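PDB 5ZBF: cupin domain protein from Microcystis aeruginosa DIANCHI905, which probably acts as an iron-containing cupin-superfamily isomerase, called AerE, in biosynthesis of the Choi moiety of aeruginosins. Local coordinates for residues E157-N163 with D200-I206. Sequence-based numbering, arbitrary orientation.
Sequences EIGFILN and DINLIKI
Two extended segments run antiparallel, strand 157-161 against strand 201-206, axes 4.6 Å apart at closest and 164° between directions. At Glu157 the side chain is extended: OE2 is hydrogen-bonded to Tyr183 OH, while OE1 reaches Lys205 NZ through a water, 2.7 Å from OE1 and 2.8 Å from NZ; Lys205 also salt-bridges Asp120. Ile158 and Ile206 form a hydrogen-bonded pair, Ile158 N to Ile206 O 2.9 Å and Ile206 N to Ile158 O 2.8 Å. Gly159 faces Lys205 in a non-hydrogen-bonded pair, CA atoms 4.1 Å apart. These are neighbouring strands of the second cupin domain of a bicupin chain, with strand 135-142 flanking 201-206 on its other edge. Phe160 (chi1 p) pairs with Ile204, Phe160 N to Ile204 O 3.0 Å and Ile204 N to Phe160 O 2.9 Å; Ile204 CB lies over the ring face, a CH-pi contact 4.2 Å from the centroid, and Phe97 meets the ring edge-to-face. Ile161, opposite Leu203, points to the face shared with Leu203 and Lys205, its CG2 3.6 Å from Ile201 CG2. Leu162 leaves the strand but still gives N to Asn202 O, 2.9 Å. At Asn163 (chi1 p) the side chain takes over from the backbone: OD1 accepts from Asn202 N at 2.9 Å and ND2 donates to Asp200 O at 3.0 Å.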
loop_
_atom_site.group_PDB
_atom_site.type_symbol
_atom_site.label_atom_id
_atom_site.label_comp_id
_atom_site.label_asym_id
_atom_site.label_seq_id
_atom_site.Cartn_x
_atom_site.Cartn_y
_atom_site.Cartn_z
ATOM N N GLU A 157 -2.957 -0.621 10.742
ATOM C CA GLU A 157 -2.302 0.284 9.812
ATOM C C GLU A 157 -1.012 -0.325 9.306
ATOM O O GLU A 157 -0.210 -0.843 10.087
ATOM C CB GLU A 157 -2.010 1.608 10.503
ATOM C CG GLU A 157 -1.322 2.643 9.636
ATOM C CD GLU A 157 -1.142 3.959 10.364
ATOM O OE1 GLU A 157 -2.038 4.322 11.156
ATOM O OE2 GLU A 157 -0.111 4.618 10.141
ATOM N N ILE A 158 -0.830 -0.266 7.993
ATOM C CA ILE A 158 0.415 -0.674 7.361
ATOM C C ILE A 158 0.958 0.544 6.650
ATOM O O ILE A 158 0.210 1.219 5.942
ATOM C CB ILE A 158 0.168 -1.789 6.334
ATOM C CG1 ILE A 158 -0.371 -3.031 7.050
ATOM C CG2 ILE A 158 1.448 -2.104 5.565
ATOM C CD1 ILE A 158 -0.992 -4.051 6.124
ATOM N N GLY A 159 2.253 0.820 6.794
ATOM C CA GLY A 159 2.817 1.973 6.090
ATOM C C GLY A 159 4.253 1.819 5.621
ATOM O O GLY A 159 4.976 0.937 6.062
ATOM N N PHE A 160 4.655 2.712 4.726
ATOM C CA PHE A 160 6.000 2.714 4.194
ATOM C C PHE A 160 6.295 4.063 3.574
ATOM O O PHE A 160 5.387 4.848 3.335
ATOM C CB PHE A 160 6.173 1.574 3.164
ATOM C CG PHE A 160 5.324 1.712 1.923
ATOM C CD1 PHE A 160 5.858 2.227 0.744
ATOM C CD2 PHE A 160 3.997 1.274 1.914
ATOM C CE1 PHE A 160 5.084 2.330 -0.400
ATOM C CE2 PHE A 160 3.220 1.398 0.782
ATOM C CZ PHE A 160 3.764 1.920 -0.384
ATOM N N ILE A 161 7.564 4.307 3.271
ATOM C CA ILE A 161 7.963 5.572 2.661
ATOM C C ILE A 161 8.646 5.345 1.324
ATOM O O ILE A 161 9.141 4.253 1.052
ATOM C CB ILE A 161 8.852 6.418 3.599
ATOM C CG1 ILE A 161 10.236 5.779 3.805
ATOM C CG2 ILE A 161 8.137 6.630 4.921
ATOM C CD1 ILE A 161 11.189 6.621 4.627
ATOM N N LEU A 162 8.652 6.390 0.498
ATOM C CA LEU A 162 9.166 6.325 -0.869
ATOM C C LEU A 162 10.572 6.878 -1.024
ATOM O O LEU A 162 11.219 6.630 -2.035
ATOM C CB LEU A 162 8.262 7.130 -1.789
ATOM C CG LEU A 162 6.799 6.719 -1.806
ATOM C CD1 LEU A 162 6.014 7.580 -2.784
ATOM C CD2 LEU A 162 6.695 5.237 -2.142
ATOM N N ASN A 163 11.018 7.648 -0.037
ATOM C CA ASN A 163 12.297 8.346 -0.110
ATOM C C ASN A 163 12.738 8.724 1.294
ATOM O O ASN A 163 11.907 8.822 2.193
ATOM C CB ASN A 163 12.157 9.609 -0.956
ATOM C CG ASN A 163 11.276 10.658 -0.298
ATOM O OD1 ASN A 163 10.069 10.463 -0.119
ATOM N ND2 ASN A 163 11.885 11.773 0.085
ATOM N N ASP A 200 11.747 16.294 2.851
ATOM C CA ASP A 200 10.359 15.936 3.053
ATOM C C ASP A 200 10.183 14.509 2.552
ATOM O O ASP A 200 10.675 14.161 1.477
ATOM C CB ASP A 200 9.460 16.922 2.310
ATOM C CG ASP A 200 9.752 18.371 2.697
ATOM O OD1 ASP A 200 10.108 18.606 3.872
ATOM O OD2 ASP A 200 9.657 19.262 1.827
ATOM N N ILE A 201 9.522 13.687 3.364
ATOM C CA ILE A 201 9.392 12.256 3.113
ATOM C C ILE A 201 7.970 11.938 2.668
ATOM O O ILE A 201 7.009 12.342 3.312
ATOM C CB ILE A 201 9.759 11.442 4.374
ATOM C CG1 ILE A 201 11.271 11.560 4.631
ATOM C CG2 ILE A 201 9.338 9.981 4.231
ATOM C CD1 ILE A 201 11.743 10.858 5.876
ATOM N N ASN A 202 7.850 11.214 1.559
ATOM C CA ASN A 202 6.556 10.776 1.064
ATOM C C ASN A 202 6.182 9.442 1.713
ATOM O O ASN A 202 6.870 8.445 1.522
ATOM C CB ASN A 202 6.591 10.667 -0.464
ATOM C CG ASN A 202 6.790 12.019 -1.134
ATOM O OD1 ASN A 202 5.901 12.867 -1.090
ATOM N ND2 ASN A 202 7.957 12.235 -1.754
ATOM N N LEU A 203 5.107 9.458 2.498
ATOM C CA LEU A 203 4.641 8.296 3.249
ATOM C C LEU A 203 3.322 7.834 2.680
ATOM O O LEU A 203 2.479 8.657 2.331
ATOM C CB LEU A 203 4.475 8.641 4.731
ATOM C CG LEU A 203 3.976 7.495 5.628
ATOM C CD1 LEU A 203 4.656 7.506 6.989
ATOM C CD2 LEU A 203 2.465 7.545 5.775
ATOM N N ILE A 204 3.164 6.513 2.552
ATOM C CA ILE A 204 1.883 5.920 2.207
ATOM C C ILE A 204 1.462 5.023 3.365
ATOM O O ILE A 204 2.236 4.210 3.855
ATOM C CB ILE A 204 1.981 5.098 0.900
ATOM C CG1 ILE A 204 2.294 6.025 -0.282
ATOM C CG2 ILE A 204 0.708 4.280 0.651
ATOM C CD1 ILE A 204 2.662 5.276 -1.548
ATOM N N LYS A 205 0.223 5.185 3.817
ATOM C CA LYS A 205 -0.319 4.268 4.804
ATOM C C LYS A 205 -1.653 3.716 4.331
ATOM O O LYS A 205 -2.357 4.347 3.548
ATOM C CB LYS A 205 -0.421 4.917 6.184
ATOM C CG LYS A 205 -1.272 6.152 6.235
ATOM C CD LYS A 205 -1.247 6.748 7.629
ATOM C CE LYS A 205 -2.061 8.024 7.655
ATOM N NZ LYS A 205 -2.096 8.646 9.005
ATOM N N ILE A 206 -1.937 2.494 4.768
ATOM C CA ILE A 206 -3.188 1.818 4.477
ATOM C C ILE A 206 -3.823 1.433 5.801
ATOM O O ILE A 206 -3.209 0.742 6.619
ATOM C CB ILE A 206 -2.971 0.547 3.638
ATOM C CG1 ILE A 206 -2.114 0.840 2.407
ATOM C CG2 ILE A 206 -4.320 -0.046 3.227
ATOM C CD1 ILE A 206 -0.644 0.473 2.568
HETATM O O HOH W 1 -2.948 6.881 11.010
HETATM O O HOH W 2 9.354 10.517 -3.232
#